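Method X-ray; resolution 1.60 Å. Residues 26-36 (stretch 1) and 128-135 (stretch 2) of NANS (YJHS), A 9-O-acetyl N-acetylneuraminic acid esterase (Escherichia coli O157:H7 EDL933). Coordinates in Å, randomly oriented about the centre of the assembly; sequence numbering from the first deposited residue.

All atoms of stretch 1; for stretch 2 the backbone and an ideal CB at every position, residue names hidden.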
ATOM      1  N   VAL A  26       4.649  -1.402  -2.827  1.00  9.14           N
ATOM      2  CA  VAL A  26       3.718  -1.188  -1.723  1.00 10.26           C
ATOM      3  C   VAL A  26       3.019  -2.506  -1.523  1.00 10.17           C
ATOM      4  O   VAL A  26       2.469  -3.055  -2.482  1.00 11.43           O
ATOM      5  CB  VAL A  26       2.712  -0.043  -2.016  1.00 10.61           C
ATOM      6  CG1 VAL A  26       1.783   0.156  -0.821  1.00 11.35           C
ATOM      7  CG2 VAL A  26       3.488   1.243  -2.277  1.00 10.73           C
ATOM      8  N   ALA A  27       3.089  -3.056  -0.308  1.00  9.78           N
ATOM      9  CA  ALA A  27       2.560  -4.406  -0.099  1.00  9.04           C
ATOM     10  C   ALA A  27       2.022  -4.583   1.320  1.00  8.44           C
ATOM     11  O   ALA A  27       2.271  -3.753   2.227  1.00  9.01           O
ATOM     12  CB  ALA A  27       3.663  -5.431  -0.393  1.00  9.89           C
ATOM     13  N   GLY A  28       1.256  -5.664   1.516  1.00  8.29           N
ATOM     14  CA  GLY A  28       0.673  -5.968   2.782  1.00  7.82           C
ATOM     15  C   GLY A  28      -0.805  -6.237   2.723  1.00  7.96           C
ATOM     16  O   GLY A  28      -1.292  -6.750   1.717  1.00  7.87           O
ATOM     17  N   GLN A  29      -1.518  -5.830   3.784  1.00  8.36           N
ATOM     18  CA  GLN A  29      -2.966  -6.036   3.831  1.00  8.70           C
ATOM     19  C   GLN A  29      -3.733  -4.711   3.766  1.00  8.62           C
ATOM     20  O   GLN A  29      -3.219  -3.755   3.199  1.00 10.12           O
ATOM     21  CB  GLN A  29      -3.377  -7.011   4.941  1.00  9.23           C
ATOM     22  CG  GLN A  29      -3.142  -6.592   6.375  1.00  9.22           C
ATOM     23  CD  GLN A  29      -3.281  -7.794   7.304  1.00 12.84           C
ATOM     24  OE1 GLN A  29      -2.295  -8.279   7.831  1.00 14.04           O
ATOM     25  NE2 GLN A  29      -4.493  -8.319   7.437  1.00 12.05           N
ATOM     26  N   SER A  30      -4.942  -4.661   4.312  1.00  8.91           N
ATOM     27  CA  SER A  30      -5.839  -3.538   4.058  1.00  9.61           C
ATOM     28  C   SER A  30      -5.267  -2.152   4.289  1.00  9.30           C
ATOM     29  O   SER A  30      -5.554  -1.241   3.518  1.00 11.18           O
ATOM     30  CB  SER A  30      -7.154  -3.678   4.832  1.00  9.12           C
ATOM     31  OG  SER A  30      -6.920  -3.627   6.218  1.00 10.37           O
ATOM     32  N   ASN A  31      -4.467  -1.973   5.348  1.00 10.27           N
ATOM     33  CA  ASN A  31      -4.018  -0.606   5.666  1.00  9.41           C
ATOM     34  C   ASN A  31      -2.874  -0.089   4.796  1.00  9.30           C
ATOM     35  O   ASN A  31      -2.545   1.088   4.841  1.00 10.90           O
ATOM     36  CB  ASN A  31      -3.767  -0.445   7.175  1.00  8.93           C
ATOM     37  CG  ASN A  31      -5.061  -0.254   7.932  1.00  9.48           C
ATOM     38  OD1 ASN A  31      -5.916   0.542   7.499  1.00  8.36           O
ATOM     39  ND2 ASN A  31      -5.251  -1.002   9.033  1.00  7.78           N
ATOM     40  N   ALA A  32      -2.345  -0.949   3.947  1.00  8.84           N
ATOM     41  CA  ALA A  32      -1.340  -0.581   2.948  1.00  9.77           C
ATOM     42  C   ALA A  32      -1.995  -0.029   1.678  1.00 10.20           C
ATOM     43  O   ALA A  32      -1.335   0.630   0.879  1.00 11.10           O
ATOM     44  CB  ALA A  32      -0.488  -1.769   2.580  1.00  9.37           C
ATOM     45  N   MET A  33      -3.287  -0.317   1.521  1.00 10.60           N
ATOM     46  CA  MET A  33      -3.977  -0.060   0.263  1.00  9.16           C
ATOM     47  C   MET A  33      -5.227   0.785   0.460  1.00  9.08           C
ATOM     48  O   MET A  33      -5.398   1.425   1.481  1.00  9.52           O
ATOM     49  CB  MET A  33      -4.313  -1.393  -0.409  1.00  9.39           C
ATOM     50  CG  MET A  33      -5.011  -2.398   0.480  1.00  9.50           C
ATOM     51  SD  MET A  33      -5.542  -3.857  -0.442  1.00 11.03           S
ATOM     52  CE  MET A  33      -6.838  -3.152  -1.480  1.00 11.69           C
ATOM     53  N   ALA A  34      -6.116   0.789  -0.534  1.00  8.65           N
ATOM     54  CA  ALA A  34      -7.203   1.722  -0.537  1.00  9.11           C
ATOM     55  C   ALA A  34      -8.375   1.230   0.311  1.00  9.41           C
ATOM     56  O   ALA A  34      -9.304   0.618  -0.189  1.00  9.17           O
ATOM     57  CB  ALA A  34      -7.647   1.968  -2.002  1.00  9.62           C
ATOM     58  N   TYR A  35      -8.308   1.494   1.612  1.00  8.13           N
ATOM     59  CA  TYR A  35      -9.405   1.227   2.524  1.00  7.85           C
ATOM     60  C   TYR A  35      -9.935   2.498   3.179  1.00  8.17           C
ATOM     61  O   TYR A  35     -10.784   2.430   4.020  1.00  9.22           O
ATOM     62  CB  TYR A  35      -9.022   0.177   3.549  1.00  9.57           C
ATOM     63  CG  TYR A  35      -9.339  -1.242   3.091  1.00  7.03           C
ATOM     64  CD1 TYR A  35      -8.557  -1.863   2.111  1.00  7.12           C
ATOM     65  CD2 TYR A  35     -10.428  -1.955   3.614  1.00  6.85           C
ATOM     66  CE1 TYR A  35      -8.807  -3.150   1.715  1.00  8.92           C
ATOM     67  CE2 TYR A  35     -10.690  -3.256   3.208  1.00 10.33           C
ATOM     68  CZ  TYR A  35      -9.876  -3.840   2.248  1.00 10.20           C
ATOM     69  OH  TYR A  35     -10.164  -5.158   1.864  1.00 13.40           O
ATOM     70  N   GLY A  36      -9.464   3.669   2.742  1.00  7.89           N
ATOM     71  CA  GLY A  36     -10.095   4.924   3.172  1.00  7.98           C
ATOM     72  C   GLY A  36     -11.482   5.069   2.579  1.00  8.41           C
ATOM     73  O   GLY A  36     -11.647   4.980   1.353  1.00  8.64           O
ATOM     74  N   UNK A 128       2.011  -1.910  -6.784  1.00 10.83           N
ATOM     75  CA  UNK A 128       1.016  -2.240  -5.766  1.00 10.57           C
ATOM     76  C   UNK A 128       0.780  -3.745  -5.690  1.00 11.25           C
ATOM     77  O   UNK A 128       0.344  -4.368  -6.676  1.00 11.82           O
ATOM     78  CB  UNK A 128      -0.301  -1.517  -6.056  1.00 10.57           C
ATOM     79  N   UNK A 129       1.083  -4.294  -4.510  1.00 11.25           N
ATOM     80  CA  UNK A 129       0.952  -5.730  -4.230  1.00 11.54           C
ATOM     81  C   UNK A 129       0.262  -6.024  -2.906  1.00 11.97           C
ATOM     82  O   UNK A 129       0.757  -6.838  -2.145  1.00 14.06           O
ATOM     83  CB  UNK A 129       2.334  -6.386  -4.232  1.00 11.54           C
ATOM     84  N   UNK A 130      -0.858  -5.342  -2.636  1.00 11.20           N
ATOM     85  CA  UNK A 130      -1.567  -5.525  -1.371  1.00 11.64           C
ATOM     86  C   UNK A 130      -2.807  -6.372  -1.536  1.00 11.50           C
ATOM     87  O   UNK A 130      -3.394  -6.443  -2.620  1.00 11.85           O
ATOM     88  CB  UNK A 130      -1.947  -4.169  -0.772  1.00 11.64           C
ATOM     89  N   UNK A 131      -3.235  -6.990  -0.438  1.00 10.74           N
ATOM     90  CA  UNK A 131      -4.429  -7.816  -0.457  1.00 11.67           C
ATOM     91  C   UNK A 131      -5.099  -7.674   0.913  1.00 10.46           C
ATOM     92  O   UNK A 131      -4.526  -8.043   1.924  1.00  9.91           O
ATOM     93  CB  UNK A 131      -4.098  -9.275  -0.777  1.00 11.67           C
ATOM     94  N   UNK A 132      -6.303  -7.119   0.945  1.00 10.20           N
ATOM     95  CA  UNK A 132      -7.050  -7.041   2.211  1.00 10.01           C
ATOM     96  C   UNK A 132      -7.256  -8.430   2.763  1.00 10.57           C
ATOM     97  O   UNK A 132      -7.464  -9.387   2.002  1.00 11.61           O
ATOM     98  CB  UNK A 132      -8.397  -6.342   2.020  1.00 10.01           C
ATOM     99  N   UNK A 133      -7.184  -8.550   4.086  1.00 10.54           N
ATOM    100  CA  UNK A 133      -7.455  -9.798   4.793  1.00 12.80           C
ATOM    101  C   UNK A 133      -6.465 -10.897   4.494  1.00 13.06           C
ATOM    102  O   UNK A 133      -6.818 -12.087   4.501  1.00 15.66           O
ATOM    103  CB  UNK A 133      -8.863 -10.290   4.451  1.00 12.80           C
ATOM    104  N   UNK A 134      -5.234 -10.503   4.223  1.00 11.46           N
ATOM    105  CA  UNK A 134      -4.158 -11.449   3.974  1.00 11.13           C
ATOM    106  C   UNK A 134      -3.314 -11.612   5.244  1.00 11.04           C
ATOM    107  O   UNK A 134      -3.303 -10.743   6.140  1.00 12.74           O
ATOM    108  CB  UNK A 134      -3.292 -10.986   2.800  1.00 11.13           C
ATOM    109  N   UNK A 135      -2.620 -12.743   5.342  1.00 11.47           N
ATOM    110  CA  UNK A 135      -1.915 -13.077   6.580  1.00 10.55           C
ATOM    111  C   UNK A 135      -0.861 -14.139   6.349  1.00 11.27           C
ATOM    112  O   UNK A 135      -0.877 -14.782   5.327  1.00 11.08           O
ATOM    113  CB  UNK A 135      -2.903 -13.551   7.647  1.00 10.55           C
TER

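Stretch 2 enters as a strand running parallel to strand 26-28, their axes 9° apart and 4.3 Å at closest approach, then continues into a type II turn from 131 to 134 beside residues 29 and 30. Position 128 pairs with Val 26, its CB on the same face of the sheet as the Val 26 side chain, yet the ideal CB lies 4.8 Å from Val 26 O and meets little else of stretch 1. Phi of -83° admits most residues, proline included, and the deposited residue is Pro 128.

At position 129 the backbone N donates to Val 26 O (2.8 Å), which argues against proline. The ideal CB lies on the face of Ala 27, 4.2 Å from Ala 27 CB, so a small or medium apolar residue would suit. It is Cys 129, whose CB packs against Ala 27 CB at 4.2 Å.

Position 130 looks onto the opposite face, where its ideal CB stands 3.6 Å from both Met 33 SD and Gly 28 O. Val 26, Ala 32 and Met 33 line a tight, largely apolar pocket, suited to alanine, serine, cysteine or perhaps valine. Cys 130 occupies it: SG reaches Ala 32 CB at 3.5 Å and Val 26 CG1 at 4.0 Å, while CB touches Met 33 SD at 3.6 Å. This residue gives the contact its largest covered area.

At 131 the N donates to Gly 28 O (2.9 Å), again disfavouring proline, while CB points away, leaving room for a long side chain. Arg 131 extends there, and Arg 131 NH1 makes a weak hydrogen bond to the backbone O of 132 (2.7 Å). Arg 131 O receives a CA-H...O contact from Gln 29 CA (3.2 Å).

Position 132 is the most restrictive. Its phi/psi of -59/143 suit many residues, but an ideal CB would lie 2.1 Å from Tyr 35 OH, a clash that calls for glycine. With Gly 132, CA can sit 3.7 Å from Tyr 35 OH and 3.8 Å from Ser 30 N.

Position 133 has positive phi (65°) in a type II turn and a CB pointing away; glycine is favoured, asparagine possible. Gly 133 N donates to a water that also accepts from Gln 29 NE2 and hydrogen-bonds Ser 30 OG.

At 134 CB points sideways, 4.5 Å from Gln 29 CB, and the nearby carbonyl of 131 would reward a short donor such as serine or threonine. Ser 134 OG donates to Arg 131 O (2.7 Å), bracing the turn, and packs 3.4 Å from Gln 29 CB.

Position 135 points away and is little constrained; it is Ala 135.

Stretch 2, residues 128-135: PCCRGGSA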
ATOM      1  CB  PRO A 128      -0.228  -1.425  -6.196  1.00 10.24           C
ATOM      2  CG  PRO A 128      -0.039  -1.167  -7.642  1.00 11.55           C
ATOM      3  CD  PRO A 128       1.401  -1.365  -8.010  1.00 11.67           C
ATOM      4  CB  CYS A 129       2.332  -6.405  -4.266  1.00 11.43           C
ATOM      5  SG  CYS A 129       3.242  -6.141  -5.795  1.00 16.18           S
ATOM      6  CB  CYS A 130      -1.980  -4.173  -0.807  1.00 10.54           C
ATOM      7  SG  CYS A 130      -0.668  -2.952  -0.693  1.00 13.17           S
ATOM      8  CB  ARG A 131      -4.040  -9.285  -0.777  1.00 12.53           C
ATOM      9  CG  ARG A 131      -5.172 -10.312  -0.571  1.00 15.34           C
ATOM     10  CD  ARG A 131      -6.312  -9.916  -1.444  1.00 15.45           C
ATOM     11  NE  ARG A 131      -7.293 -10.962  -1.714  1.00 17.20           N
ATOM     12  CZ  ARG A 131      -8.468 -11.074  -1.110  1.00 19.57           C
ATOM     13  NH1 ARG A 131      -8.835 -10.213  -0.166  1.00 20.97           N
ATOM     14  NH2 ARG A 131      -9.296 -12.049  -1.480  1.00 20.44           N
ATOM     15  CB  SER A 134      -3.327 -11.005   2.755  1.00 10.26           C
ATOM     16  OG  SER A 134      -2.737  -9.744   3.007  1.00 11.93           O
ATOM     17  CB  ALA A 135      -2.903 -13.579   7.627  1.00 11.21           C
TER
HETATM   18  O   HOH W   1      -6.794  -6.532   6.400  1.00  2.71           O
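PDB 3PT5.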